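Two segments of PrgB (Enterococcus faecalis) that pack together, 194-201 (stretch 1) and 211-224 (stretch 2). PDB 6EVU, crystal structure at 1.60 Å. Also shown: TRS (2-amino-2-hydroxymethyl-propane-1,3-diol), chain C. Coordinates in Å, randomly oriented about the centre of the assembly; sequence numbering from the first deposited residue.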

ATOM      1  N   ALA A 194     -11.387   1.265 -10.562  1.00 39.69           N
ATOM      2  CA  ALA A 194     -10.086   1.906 -10.657  1.00 39.49           C
ATOM      3  C   ALA A 194      -9.645   2.345  -9.266  1.00 37.85           C
ATOM      4  O   ALA A 194     -10.412   2.971  -8.515  1.00 38.46           O
ATOM      5  CB  ALA A 194     -10.116   3.091 -11.640  1.00 38.92           C
ATOM      6  N   TYR A 195      -8.394   2.069  -8.945  1.00 33.54           N
ATOM      7  CA  TYR A 195      -7.869   2.432  -7.639  1.00 32.15           C
ATOM      8  C   TYR A 195      -6.467   2.986  -7.788  1.00 33.58           C
ATOM      9  O   TYR A 195      -5.774   2.707  -8.771  1.00 36.49           O
ATOM     10  CB  TYR A 195      -7.839   1.251  -6.670  1.00 28.95           C
ATOM     11  CG  TYR A 195      -7.240  -0.070  -7.176  1.00 31.89           C
ATOM     12  CD1 TYR A 195      -7.978  -0.964  -7.952  1.00 27.26           C
ATOM     13  CD2 TYR A 195      -5.949  -0.415  -6.827  1.00 27.69           C
ATOM     14  CE1 TYR A 195      -7.378  -2.211  -8.387  1.00 28.17           C
ATOM     15  CE2 TYR A 195      -5.364  -1.624  -7.201  1.00 30.74           C
ATOM     16  CZ  TYR A 195      -6.079  -2.504  -7.979  1.00 33.20           C
ATOM     17  OH  TYR A 195      -5.498  -3.687  -8.325  1.00 32.23           O
ATOM     18  N   ALA A 196      -6.087   3.829  -6.831  1.00 32.34           N
ATOM     19  CA  ALA A 196      -4.812   4.517  -6.890  1.00 35.31           C
ATOM     20  C   ALA A 196      -3.701   3.641  -6.322  1.00 32.52           C
ATOM     21  O   ALA A 196      -3.892   2.888  -5.359  1.00 35.70           O
ATOM     22  CB  ALA A 196      -4.877   5.808  -6.089  1.00 34.79           C
ATOM     23  N   LEU A 197      -2.509   3.782  -6.879  1.00 34.31           N
ATOM     24  CA  LEU A 197      -1.315   3.191  -6.292  1.00 31.69           C
ATOM     25  C   LEU A 197      -0.428   4.418  -6.200  1.00 35.56           C
ATOM     26  O   LEU A 197       0.095   4.892  -7.221  1.00 41.22           O
ATOM     27  CB  LEU A 197      -0.714   2.087  -7.157  1.00 39.23           C
ATOM     28  CG  LEU A 197      -1.798   1.045  -7.458  1.00 47.43           C
ATOM     29  CD1 LEU A 197      -1.462   0.251  -8.673  1.00 54.96           C
ATOM     30  CD2 LEU A 197      -1.991   0.201  -6.232  1.00 37.48           C
ATOM     31  N   SER A 198      -0.317   4.977  -5.003  1.00 40.39           N
ATOM     32  CA  SER A 198       0.285   6.283  -4.805  1.00 43.70           C
ATOM     33  C   SER A 198       1.464   6.219  -3.856  1.00 32.67           C
ATOM     34  O   SER A 198       1.734   5.188  -3.224  1.00 36.53           O
ATOM     35  CB  SER A 198      -0.742   7.288  -4.270  1.00 44.86           C
ATOM     36  OG  SER A 198      -1.695   7.541  -5.294  1.00 47.63           O
ATOM     37  N   SER A 199       2.168   7.350  -3.814  1.00 40.89           N
ATOM     38  CA  SER A 199       3.210   7.580  -2.835  1.00 45.79           C
ATOM     39  C   SER A 199       4.239   6.448  -2.866  1.00 32.71           C
ATOM     40  O   SER A 199       4.630   5.875  -1.823  1.00 39.08           O
ATOM     41  CB  SER A 199       2.579   7.735  -1.452  1.00 36.21           C
ATOM     42  OG  SER A 199       3.474   8.306  -0.526  1.00 42.38           O
ATOM     43  N   LEU A 200       4.637   6.007  -4.063  1.00 37.85           N
ATOM     44  CA  LEU A 200       5.605   4.900  -4.106  1.00 34.30           C
ATOM     45  C   LEU A 200       6.987   5.530  -4.246  1.00 45.50           C
ATOM     46  O   LEU A 200       7.530   5.674  -5.346  1.00 44.12           O
ATOM     47  CB  LEU A 200       5.302   3.889  -5.213  1.00 36.41           C
ATOM     48  CG  LEU A 200       3.914   3.245  -5.107  1.00 36.70           C
ATOM     49  CD1 LEU A 200       3.590   2.414  -6.345  1.00 40.42           C
ATOM     50  CD2 LEU A 200       3.886   2.385  -3.836  1.00 34.65           C
ATOM     51  N   ASN A 201       7.529   5.967  -3.111  1.00 38.37           N
ATOM     52  CA  ASN A 201       8.814   6.647  -3.110  1.00 42.93           C
ATOM     53  C   ASN A 201       9.957   5.641  -3.266  1.00 46.57           C
ATOM     54  O   ASN A 201       9.828   4.449  -2.973  1.00 40.12           O
ATOM     55  CB  ASN A 201       9.047   7.417  -1.810  1.00 39.86           C
ATOM     56  CG  ASN A 201       9.017   6.499  -0.570  1.00 37.57           C
ATOM     57  OD1 ASN A 201       7.984   5.917  -0.252  1.00 37.39           O
ATOM     58  ND2 ASN A 201      10.159   6.332   0.086  1.00 43.43           N
ATOM     59  N   ALA A 211      13.022   0.904  -2.436  1.00 45.78           N
ATOM     60  CA  ALA A 211      11.835   1.459  -3.084  1.00 40.92           C
ATOM     61  C   ALA A 211      10.584   0.763  -2.569  1.00 41.04           C
ATOM     62  O   ALA A 211      10.613  -0.442  -2.319  1.00 37.93           O
ATOM     63  CB  ALA A 211      11.866   1.304  -4.603  1.00 43.37           C
ATOM     64  N   GLU A 212       9.516   1.544  -2.408  1.00 36.03           N
ATOM     65  CA  GLU A 212       8.160   1.006  -2.237  1.00 34.23           C
ATOM     66  C   GLU A 212       7.602   0.634  -3.612  1.00 40.66           C
ATOM     67  O   GLU A 212       7.844   1.347  -4.606  1.00 44.98           O
ATOM     68  CB  GLU A 212       7.250   2.005  -1.511  1.00 34.39           C
ATOM     69  CG  GLU A 212       7.892   2.504  -0.248  1.00 32.51           C
ATOM     70  CD  GLU A 212       6.942   3.137   0.736  1.00 40.35           C
ATOM     71  OE1 GLU A 212       5.768   3.384   0.380  1.00 37.67           O
ATOM     72  OE2 GLU A 212       7.393   3.455   1.862  1.00 33.58           O
ATOM     73  N   PHE A 213       6.924  -0.523  -3.683  1.00 33.78           N
ATOM     74  CA  PHE A 213       6.426  -1.087  -4.946  1.00 41.70           C
ATOM     75  C   PHE A 213       5.029  -1.664  -4.774  1.00 36.92           C
ATOM     76  O   PHE A 213       4.544  -1.862  -3.649  1.00 29.84           O
ATOM     77  CB  PHE A 213       7.351  -2.213  -5.478  1.00 32.09           C
ATOM     78  CG  PHE A 213       7.415  -3.445  -4.569  1.00 32.88           C
ATOM     79  CD1 PHE A 213       6.509  -4.489  -4.717  1.00 38.81           C
ATOM     80  CD2 PHE A 213       8.425  -3.549  -3.613  1.00 32.96           C
ATOM     81  CE1 PHE A 213       6.570  -5.607  -3.918  1.00 39.53           C
ATOM     82  CE2 PHE A 213       8.520  -4.687  -2.810  1.00 34.20           C
ATOM     83  CZ  PHE A 213       7.597  -5.709  -2.946  1.00 34.32           C
ATOM     84  N   VAL A 214       4.392  -1.952  -5.918  1.00 31.44           N
ATOM     85  CA  VAL A 214       3.273  -2.868  -6.017  1.00 30.64           C
ATOM     86  C   VAL A 214       3.618  -3.963  -7.016  1.00 33.49           C
ATOM     87  O   VAL A 214       4.492  -3.795  -7.863  1.00 33.82           O
ATOM     88  CB  VAL A 214       1.991  -2.127  -6.427  1.00 29.44           C
ATOM     89  CG1 VAL A 214       1.585  -1.199  -5.300  1.00 30.13           C
ATOM     90  CG2 VAL A 214       2.191  -1.312  -7.801  1.00 34.46           C
ATOM     91  N   SER A 215       2.953  -5.114  -6.887  1.00 32.97           N
ATOM     92  CA  SER A 215       3.273  -6.267  -7.734  1.00 35.35           C
ATOM     93  C   SER A 215       2.132  -7.274  -7.641  1.00 36.20           C
ATOM     94  O   SER A 215       1.187  -7.096  -6.857  1.00 30.96           O
ATOM     95  CB  SER A 215       4.594  -6.914  -7.310  1.00 39.26           C
ATOM     96  OG  SER A 215       4.402  -7.472  -6.020  1.00 37.28           O
ATOM     97  N   ASP A 216       2.271  -8.377  -8.400  1.00 32.09           N
ATOM     98  CA  ASP A 216       1.401  -9.545  -8.280  1.00 37.40           C
ATOM     99  C   ASP A 216      -0.075  -9.147  -8.323  1.00 29.71           C
ATOM    100  O   ASP A 216      -0.898  -9.546  -7.495  1.00 34.15           O
ATOM    101  CB  ASP A 216       1.728 -10.336  -7.025  1.00 38.43           C
ATOM    102  CG  ASP A 216       3.189 -10.693  -6.961  1.00 43.08           C
ATOM    103  OD1 ASP A 216       3.622 -11.442  -7.849  1.00 42.23           O
ATOM    104  OD2 ASP A 216       3.898 -10.170  -6.069  1.00 47.45           O
ATOM    105  N   PHE A 217      -0.413  -8.396  -9.363  1.00 31.34           N
ATOM    106  CA  PHE A 217      -1.807  -8.024  -9.525  1.00 37.07           C
ATOM    107  C   PHE A 217      -2.615  -9.298  -9.739  1.00 37.90           C
ATOM    108  O   PHE A 217      -2.196 -10.185 -10.483  1.00 36.84           O
ATOM    109  CB  PHE A 217      -1.937  -7.015 -10.670  1.00 33.55           C
ATOM    110  CG  PHE A 217      -1.550  -5.626 -10.221  1.00 35.68           C
ATOM    111  CD1 PHE A 217      -0.212  -5.260 -10.115  1.00 33.88           C
ATOM    112  CD2 PHE A 217      -2.521  -4.766  -9.710  1.00 33.21           C
ATOM    113  CE1 PHE A 217       0.146  -4.007  -9.583  1.00 36.21           C
ATOM    114  CE2 PHE A 217      -2.189  -3.481  -9.196  1.00 32.00           C
ATOM    115  CZ  PHE A 217      -0.858  -3.100  -9.144  1.00 35.45           C
ATOM    116  N   GLY A 218      -3.689  -9.457  -8.967  1.00 34.92           N
ATOM    117  CA  GLY A 218      -4.441 -10.691  -8.975  1.00 35.62           C
ATOM    118  C   GLY A 218      -5.242 -10.861 -10.253  1.00 35.18           C
ATOM    119  O   GLY A 218      -5.191 -10.060 -11.206  1.00 33.67           O
ATOM    120  N   ALA A 219      -5.981 -11.966 -10.280  1.00 35.09           N
ATOM    121  CA  ALA A 219      -6.816 -12.261 -11.452  1.00 36.68           C
ATOM    122  C   ALA A 219      -7.692 -11.053 -11.749  1.00 37.46           C
ATOM    123  O   ALA A 219      -8.129 -10.389 -10.822  1.00 34.55           O
ATOM    124  CB  ALA A 219      -7.691 -13.490 -11.185  1.00 40.64           C
ATOM    125  N   ASN A 220      -7.893 -10.739 -13.038  1.00 36.49           N
ATOM    126  CA  ASN A 220      -8.763  -9.616 -13.428  1.00 41.07           C
ATOM    127  C   ASN A 220      -8.276  -8.245 -12.944  1.00 36.45           C
ATOM    128  O   ASN A 220      -9.024  -7.258 -13.081  1.00 41.01           O
ATOM    129  CB  ASN A 220     -10.200  -9.821 -12.919  1.00 38.36           C
ATOM    130  CG  ASN A 220     -10.679 -11.259 -13.092  1.00 39.90           C
ATOM    131  OD1 ASN A 220     -10.636 -11.806 -14.177  1.00 43.59           O
ATOM    132  ND2 ASN A 220     -11.079 -11.883 -11.992  1.00 38.11           N
ATOM    133  N   ASN A 221      -7.050  -8.137 -12.411  1.00 33.01           N
ATOM    134  CA  ASN A 221      -6.458  -6.844 -12.052  1.00 36.38           C
ATOM    135  C   ASN A 221      -5.267  -6.513 -12.950  1.00 37.67           C
ATOM    136  O   ASN A 221      -4.546  -7.397 -13.404  1.00 40.84           O
ATOM    137  CB  ASN A 221      -5.955  -6.802 -10.591  1.00 36.45           C
ATOM    138  CG  ASN A 221      -7.081  -6.782  -9.538  1.00 30.37           C
ATOM    139  OD1 ASN A 221      -7.223  -5.797  -8.796  1.00 30.68           O
ATOM    140  ND2 ASN A 221      -7.856  -7.856  -9.452  1.00 31.66           N
ATOM    141  N   ALA A 222      -5.028  -5.228 -13.185  1.00 37.85           N
ATOM    142  CA  ALA A 222      -3.827  -4.847 -13.926  1.00 38.76           C
ATOM    143  C   ALA A 222      -3.315  -3.482 -13.483  1.00 45.87           C
ATOM    144  O   ALA A 222      -4.098  -2.582 -13.145  1.00 42.02           O
ATOM    145  CB  ALA A 222      -4.068  -4.848 -15.439  1.00 40.97           C
ATOM    146  N   PHE A 223      -1.986  -3.334 -13.521  1.00 37.45           N
ATOM    147  CA  PHE A 223      -1.335  -2.050 -13.311  1.00 38.33           C
ATOM    148  C   PHE A 223      -1.307  -1.246 -14.618  1.00 42.73           C
ATOM    149  O   PHE A 223      -1.070  -1.788 -15.704  1.00 45.80           O
ATOM    150  CB  PHE A 223       0.080  -2.258 -12.782  1.00 44.20           C
ATOM    151  CG  PHE A 223       0.873  -0.975 -12.597  1.00 41.43           C
ATOM    152  CD1 PHE A 223       1.480  -0.339 -13.692  1.00 45.63           C
ATOM    153  CD2 PHE A 223       1.053  -0.431 -11.347  1.00 46.33           C
ATOM    154  CE1 PHE A 223       2.225   0.819 -13.511  1.00 49.42           C
ATOM    155  CE2 PHE A 223       1.789   0.729 -11.165  1.00 40.08           C
ATOM    156  CZ  PHE A 223       2.371   1.361 -12.257  1.00 41.99           C
ATOM    157  N   LYS A 224      -1.513   0.061 -14.509  1.00 42.61           N
ATOM    158  CA  LYS A 224      -1.456   0.959 -15.659  1.00 42.85           C
ATOM    159  C   LYS A 224      -0.552   2.147 -15.347  1.00 48.07           C
ATOM    160  O   LYS A 224      -0.679   2.754 -14.281  1.00 46.21           O
ATOM    161  CB  LYS A 224      -2.868   1.437 -16.027  1.00 42.89           C
ATOM    162  CG  LYS A 224      -3.738   0.368 -16.678  1.00 56.55           C
ATOM    163  CD  LYS A 224      -3.181  -0.002 -18.064  1.00 64.37           C
ATOM    164  CE  LYS A 224      -4.202  -0.662 -18.950  1.00 68.40           C
ATOM    165  NZ  LYS A 224      -3.647  -0.824 -20.318  1.00 72.96           N
TER
HETATM  166  C   TRS C 602       5.358   6.792   2.166  1.00 29.80           C
HETATM  167  C1  TRS C 602       5.838   8.271   2.117  1.00 29.22           C
HETATM  168  C2  TRS C 602       3.881   6.689   2.559  1.00 40.30           C
HETATM  169  C3  TRS C 602       6.231   5.983   3.161  1.00 34.74           C
HETATM  170  N   TRS C 602       5.474   6.289   0.808  1.00 34.33           N
HETATM  171  O1  TRS C 602       7.141   8.176   1.549  1.00 40.13           O
HETATM  172  O2  TRS C 602       3.079   7.501   1.742  1.00 45.21           O
HETATM  173  O3  TRS C 602       5.552   4.716   3.354  1.00 34.46           O
HETATM  174  O   HOH W   1       8.870   3.284  -6.241  1.00 44.94           O

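Stretch 1 is a strand through L197 that then runs on as loop. Stretch 2 has two strands, 211-215 and 221-224, with a type II beta turn from G218 to N221 between them. The backbones come closest at the loop end of stretch 1, where the CA atoms of L200 and E212 are 5.0 Å apart. At L197 and V214 the CA atoms are 7.6 Å apart, and side chains fill the space.

One direct backbone hydrogen bond joins the stretches. E212 N donates to N201 O at 3.0 Å, with an N-H...O angle of 163°, so the bond is nearly straight. A water adds a second link. The water donates to L200 O at 2.9 Å and to E212 O at 2.7 Å, so both carbonyls are satisfied by one molecule. Within stretch 1, N201 N makes a weak bond to S199 O at 3.2 Å.

The side chains of N201 and E212 also meet, but not as a hydrogen-bonded pair. N201 OD1 lies 3.4 Å from E212 OE1 and 3.3 Å from E212 OE2, and all three atoms are acceptors. A bound TRS molecule, probably from the crystallisation liquor, supplies the donors. TRS N donates to N201 OD1 at 2.7 Å and to E212 OE1 at 3.0 Å, bridging the two stretches. TRS O3 donates to E212 OE2 at 2.7 Å, so each carboxylate oxygen has a partner. S199 OG accepts from TRS N at 3.1 Å and from TRS O2 at a very short 2.4 Å. N201 ND2 is satisfied elsewhere in the structure.

At the other end, Y195 OH donates to N221 OD1 at 2.8 Å. The CA-to-CB bond of Y195 points sideways, but the long side chain carries its hydroxyl across to stretch 2. N221 OD1 sits at the edge of the tyrosine ring, near its plane. The same asparagine steadies the turn: N221 ND2 donates to A219 O at 2.9 Å, and N221 N donates to G218 O at 2.9 Å.

Between these polar ends the contact is apolar. L197 points toward stretch 2. L197 CD1 lies 3.4 Å from F217 CZ, at the edge of that ring, and 3.7 Å from F223 CD2. L197 CD2 is 4.0 Å from V214 CG1. L200 CD1 reaches V214 CG2 at 4.2 Å, so V214 touches both leucines. Y195 CE2 and F217 CE2 are 4.2 Å apart. These groups have no polar atoms to satisfy, apart from the tyrosine hydroxyl, which N221 engages.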